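Local coordinates for protein ZYRO0G01672p (Zygosaccharomyces rouxii, PDB 4U8T) that probably reads N6-methyladenosine in messenger RNA, through the YTH domain that makes up this fragment, at residues S126-L131 with M137-N142. Residues are numbered along the deposited sequence; the frame is centred on the assembly and turned at random.
Sequences SLKQFL and MKPVTN. With nucleotides of chain G.
The backbone amide of Val140 donates to Phe130 O over 2.9 Å. Beside this bond Leu131 and Pro139 face each other as a non-hydrogen-bonded antiparallel pair, their CA atoms 4.2 Å apart. Phe130 O also receives a CA-H...O contact from Pro139 CA, and Leu131 CA makes a similar one to Lys138 O. Next to the pair lies a type I turn from Leu127 to Phe130 that Phe130 N closes onto Leu127 O.

Apolar contacts flank this junction. Leu131 extends its CD2 to 4.1 Å from Pro139 CG, while the selenomethionine Met137, bent at chi2 and chi3 (-54° and -55°), curls back to place CE 3.8 Å from Leu131 CB; these two side chains cross roughly at right angles. Further along, Val140 CG1 lies 4.2 Å from the CB atoms of both Leu127 and Phe130, and Thr141 CG2 packs at 3.6 Å against Leu127 CB.

Lys128 bends over Pro139 and Thr141, which brings NZ to 3.6 Å from O2' of A6 of chain G, a loose approach at the RNA side. Asn142 and the Thr141 carbonyl border the A6 sugar directly.

The pairing continues from Lys138 to Ile132, forming a two-stranded hairpin of the YTH domain, 131-132 with 138-139, that follows strand 111-123 and leads into residues bordering the bound RNA. Leu127 and Phe130 of the turn pack on Ile157 of helix 151-161, with Phe130 also touching Ile153, while Thr141 and Asn142 come up to the nucleotides.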
ATOM      1  N   SER A 126       0.042  17.126   2.379  1.00 25.47           N
ATOM      2  CA  SER A 126       1.289  17.068   1.662  1.00 26.54           C
ATOM      3  C   SER A 126       1.180  16.290   0.364  1.00 26.86           C
ATOM      4  O   SER A 126       2.136  16.195  -0.381  1.00 29.32           O
ATOM      5  CB  SER A 126       2.356  16.422   2.531  1.00 26.00           C
ATOM      6  OG  SER A 126       2.417  17.042   3.778  1.00 35.83           O
ATOM      7  N   LEU A 127       0.022  15.722   0.093  1.00 24.77           N
ATOM      8  CA  LEU A 127      -0.120  14.868  -1.062  1.00 27.23           C
ATOM      9  C   LEU A 127      -1.208  15.334  -2.010  1.00 28.54           C
ATOM     10  O   LEU A 127      -1.368  14.781  -3.087  1.00 24.29           O
ATOM     11  CB  LEU A 127      -0.413  13.442  -0.606  1.00 25.94           C
ATOM     12  CG  LEU A 127       0.661  12.706   0.173  1.00 21.04           C
ATOM     13  CD1 LEU A 127       0.060  11.524   0.832  1.00 20.20           C
ATOM     14  CD2 LEU A 127       1.748  12.271  -0.739  1.00 22.98           C
ATOM     15  N   LYS A 128      -1.974  16.332  -1.593  1.00 29.98           N
ATOM     16  CA  LYS A 128      -3.185  16.708  -2.315  1.00 31.51           C
ATOM     17  C   LYS A 128      -2.849  17.452  -3.619  1.00 33.29           C
ATOM     18  O   LYS A 128      -3.732  17.756  -4.430  1.00 30.86           O
ATOM     19  CB  LYS A 128      -4.112  17.519  -1.386  1.00 30.32           C
ATOM     20  CG  LYS A 128      -5.352  18.159  -2.026  1.00 49.42           C
ATOM     21  CD  LYS A 128      -6.345  18.751  -1.002  1.00 56.48           C
ATOM     22  CE  LYS A 128      -7.815  18.357  -1.317  1.00 57.92           C
ATOM     23  NZ  LYS A 128      -8.068  16.871  -1.305  1.00 58.18           N
ATOM     24  N   GLN A 129      -1.558  17.684  -3.835  1.00 32.83           N
ATOM     25  CA  GLN A 129      -1.041  18.240  -5.082  1.00 30.74           C
ATOM     26  C   GLN A 129      -0.983  17.204  -6.210  1.00 29.62           C
ATOM     27  O   GLN A 129      -1.000  17.556  -7.372  1.00 29.43           O
ATOM     28  CB  GLN A 129       0.361  18.825  -4.874  1.00 30.25           C
ATOM     29  CG  GLN A 129       1.349  17.869  -4.216  1.00 37.72           C
ATOM     30  CD  GLN A 129       2.789  18.370  -4.242  1.00 50.38           C
ATOM     31  OE1 GLN A 129       3.214  19.013  -5.195  1.00 57.96           O
ATOM     32  NE2 GLN A 129       3.543  18.071  -3.193  1.00 51.01           N
ATOM     33  N   PHE A 130      -0.854  15.933  -5.866  1.00 31.62           N
ATOM     34  CA  PHE A 130      -0.708  14.895  -6.874  1.00 26.08           C
ATOM     35  C   PHE A 130      -2.056  14.442  -7.414  1.00 22.20           C
ATOM     36  O   PHE A 130      -2.754  13.672  -6.799  1.00 22.88           O
ATOM     37  CB  PHE A 130       0.059  13.727  -6.296  1.00 23.23           C
ATOM     38  CG  PHE A 130       1.454  14.070  -5.884  1.00 28.58           C
ATOM     39  CD1 PHE A 130       2.405  14.390  -6.827  1.00 30.10           C
ATOM     40  CD2 PHE A 130       1.819  14.078  -4.554  1.00 28.55           C
ATOM     41  CE1 PHE A 130       3.686  14.694  -6.454  1.00 29.02           C
ATOM     42  CE2 PHE A 130       3.101  14.385  -4.186  1.00 29.20           C
ATOM     43  CZ  PHE A 130       4.031  14.692  -5.143  1.00 31.62           C
ATOM     44  N   LEU A 131      -2.395  14.931  -8.593  1.00 21.67           N
ATOM     45  CA  LEU A 131      -3.663  14.674  -9.227  1.00 18.65           C
ATOM     46  C   LEU A 131      -3.522  13.447 -10.095  1.00 22.06           C
ATOM     47  O   LEU A 131      -2.534  13.291 -10.776  1.00 25.01           O
ATOM     48  CB  LEU A 131      -4.087  15.886 -10.037  1.00 19.54           C
ATOM     49  CG  LEU A 131      -4.166  17.221  -9.282  1.00 21.67           C
ATOM     50  CD1 LEU A 131      -4.606  18.336 -10.207  1.00 18.38           C
ATOM     51  CD2 LEU A 131      -5.109  17.154  -8.077  1.00 16.61           C
HETATM   52  N   MSE A 137      -8.731  13.487 -12.602  1.00 20.65           N
HETATM   53  CA  MSE A 137      -7.879  14.509 -12.011  1.00 19.39           C
HETATM   54  C   MSE A 137      -8.062  14.638 -10.511  1.00 18.70           C
HETATM   55  O   MSE A 137      -7.695  15.634  -9.941  1.00 24.41           O
HETATM   56  CB  MSE A 137      -8.124  15.864 -12.676  1.00 21.91           C
HETATM   57  CG  MSE A 137      -7.886  15.903 -14.164  1.00 22.84           C
HETATM   58 SE   MSE A 137      -6.163  15.282 -14.724  1.00 45.42          SE
HETATM   59  CE  MSE A 137      -5.024  16.420 -13.681  1.00 25.28           C
ATOM     60  N   LYS A 138      -8.634  13.644  -9.863  1.00 18.56           N
ATOM     61  CA  LYS A 138      -8.794  13.718  -8.426  1.00 18.36           C
ATOM     62  C   LYS A 138      -7.442  13.517  -7.743  1.00 20.45           C
ATOM     63  O   LYS A 138      -6.589  12.822  -8.254  1.00 20.41           O
ATOM     64  CB  LYS A 138      -9.793  12.681  -7.927  1.00 15.80           C
ATOM     65  CG  LYS A 138     -11.167  12.812  -8.504  1.00 16.33           C
ATOM     66  CD  LYS A 138     -12.185  12.298  -7.553  1.00 19.74           C
ATOM     67  CE  LYS A 138     -13.209  11.449  -8.246  1.00 25.53           C
ATOM     68  NZ  LYS A 138     -14.278  11.049  -7.282  1.00 37.35           N
ATOM     69  N   PRO A 139      -7.258  14.135  -6.575  1.00 19.35           N
ATOM     70  CA  PRO A 139      -6.032  13.976  -5.820  1.00 19.90           C
ATOM     71  C   PRO A 139      -5.830  12.547  -5.348  1.00 18.28           C
ATOM     72  O   PRO A 139      -6.796  11.904  -5.028  1.00 19.77           O
ATOM     73  CB  PRO A 139      -6.249  14.902  -4.630  1.00 20.22           C
ATOM     74  CG  PRO A 139      -7.366  15.698  -4.964  1.00 15.94           C
ATOM     75  CD  PRO A 139      -8.196  15.026  -5.887  1.00 12.26           C
ATOM     76  N   VAL A 140      -4.589  12.091  -5.243  1.00 19.59           N
ATOM     77  CA  VAL A 140      -4.314  10.751  -4.768  1.00 19.81           C
ATOM     78  C   VAL A 140      -4.920  10.512  -3.374  1.00 19.35           C
ATOM     79  O   VAL A 140      -5.226   9.387  -2.999  1.00 20.19           O
ATOM     80  CB  VAL A 140      -2.815  10.469  -4.758  1.00 14.93           C
ATOM     81  CG1 VAL A 140      -2.152  11.231  -3.678  1.00 13.64           C
ATOM     82  CG2 VAL A 140      -2.569   8.971  -4.620  1.00 18.01           C
ATOM     83  N   THR A 141      -5.117  11.584  -2.624  1.00 17.53           N
ATOM     84  CA  THR A 141      -5.645  11.493  -1.285  1.00 16.98           C
ATOM     85  C   THR A 141      -7.115  11.193  -1.325  1.00 19.19           C
ATOM     86  O   THR A 141      -7.723  11.011  -0.296  1.00 22.42           O
ATOM     87  CB  THR A 141      -5.434  12.785  -0.497  1.00 17.96           C
ATOM     88  OG1 THR A 141      -5.964  13.872  -1.242  1.00 23.94           O
ATOM     89  CG2 THR A 141      -3.997  13.038  -0.294  1.00 21.25           C
ATOM     90  N   ASN A 142      -7.693  11.163  -2.516  1.00 22.01           N
ATOM     91  CA  ASN A 142      -9.096  10.827  -2.642  1.00 23.93           C
ATOM     92  C   ASN A 142      -9.278   9.625  -3.554  1.00 21.03           C
ATOM     93  O   ASN A 142      -9.961   9.680  -4.546  1.00 24.97           O
ATOM     94  CB  ASN A 142      -9.894  12.017  -3.146  1.00 25.13           C
ATOM     95  CG  ASN A 142     -11.376  11.760  -3.122  1.00 31.73           C
ATOM     96  OD1 ASN A 142     -11.848  10.860  -2.435  1.00 30.76           O
ATOM     97  ND2 ASN A 142     -12.122  12.560  -3.847  1.00 33.34           N
TER
ATOM     98  P     A G   6     -11.212   8.581   2.940  1.00 19.14           P
ATOM     99  OP1   A G   6     -10.039   8.325   3.739  1.00 18.84           O
ATOM    100  OP2   A G   6     -12.534   8.394   3.533  1.00 24.69           O
ATOM    101  O5'   A G   6     -11.133  10.076   2.433  1.00 22.57           O
ATOM    102  C5'   A G   6      -9.973  10.584   1.820  1.00 21.81           C
ATOM    103  C4'   A G   6     -10.218  11.934   1.206  1.00 29.74           C
ATOM    104  O4'   A G   6     -11.312  11.877   0.273  1.00 36.06           O
ATOM    105  C3'   A G   6     -10.589  13.062   2.146  1.00 33.93           C
ATOM    106  O3'   A G   6      -9.436  13.624   2.708  1.00 39.26           O
ATOM    107  C2'   A G   6     -11.285  14.035   1.235  1.00 35.13           C
ATOM    108  O2'   A G   6     -10.304  14.740   0.503  1.00 34.44           O
ATOM    109  C1'   A G   6     -12.006  13.094   0.280  1.00 35.28           C
ATOM    110  N9    A G   6     -13.375  12.805   0.704  1.00 38.14           N
ATOM    111  C8    A G   6     -13.809  11.612   1.181  1.00 37.43           C
ATOM    112  N7    A G   6     -15.077  11.595   1.466  1.00 50.01           N
ATOM    113  C5    A G   6     -15.506  12.867   1.141  1.00 57.04           C
ATOM    114  C6    A G   6     -16.764  13.474   1.213  1.00 54.63           C
ATOM    115  N6    A G   6     -17.841  12.845   1.676  1.00 47.35           N
ATOM    116  N1    A G   6     -16.861  14.759   0.823  1.00 55.39           N
ATOM    117  C2    A G   6     -15.760  15.370   0.369  1.00 52.10           C
ATOM    118  N3    A G   6     -14.523  14.902   0.248  1.00 51.31           N
ATOM    119  C4    A G   6     -14.465  13.624   0.650  1.00 51.95           C
ATOM    120  P     C G   5     -12.648   2.379  -0.016  1.00 21.05           P
ATOM    121  OP1   C G   5     -14.021   2.849  -0.211  1.00 23.02           O
ATOM    122  OP2   C G   5     -12.013   1.557  -1.026  1.00 20.22           O
ATOM    123  O5'   C G   5     -11.719   3.622   0.254  1.00 18.18           O
ATOM    124  C5'   C G   5     -12.176   4.755   0.962  1.00 17.42           C
ATOM    125  C4'   C G   5     -11.891   5.997   0.182  1.00 19.92           C
ATOM    126  O4'   C G   5     -12.681   6.005  -1.004  1.00 25.60           O
ATOM    127  C3'   C G   5     -12.173   7.335   0.830  1.00 20.69           C
ATOM    128  O3'   C G   5     -11.064   7.720   1.615  1.00 20.35           O
ATOM    129  C2'   C G   5     -12.398   8.270  -0.361  1.00 25.04           C
ATOM    130  O2'   C G   5     -11.200   8.928  -0.721  1.00 25.73           O
ATOM    131  C1'   C G   5     -12.773   7.304  -1.490  1.00 24.38           C
ATOM    132  N1    C G   5     -14.092   7.491  -2.099  1.00 29.24           N
ATOM    133  C2    C G   5     -14.034   7.519  -3.487  1.00 30.72           C
ATOM    134  O2    C G   5     -12.931   7.414  -4.034  1.00 27.67           O
ATOM    135  N3    C G   5     -15.155   7.644  -4.209  1.00 29.81           N
ATOM    136  C4    C G   5     -16.296   7.732  -3.575  1.00 30.53           C
ATOM    137  N4    C G   5     -17.360   7.870  -4.344  1.00 27.08           N
ATOM    138  C5    C G   5     -16.382   7.703  -2.152  1.00 37.88           C
ATOM    139  C6    C G   5     -15.262   7.579  -1.430  1.00 31.30           C
TER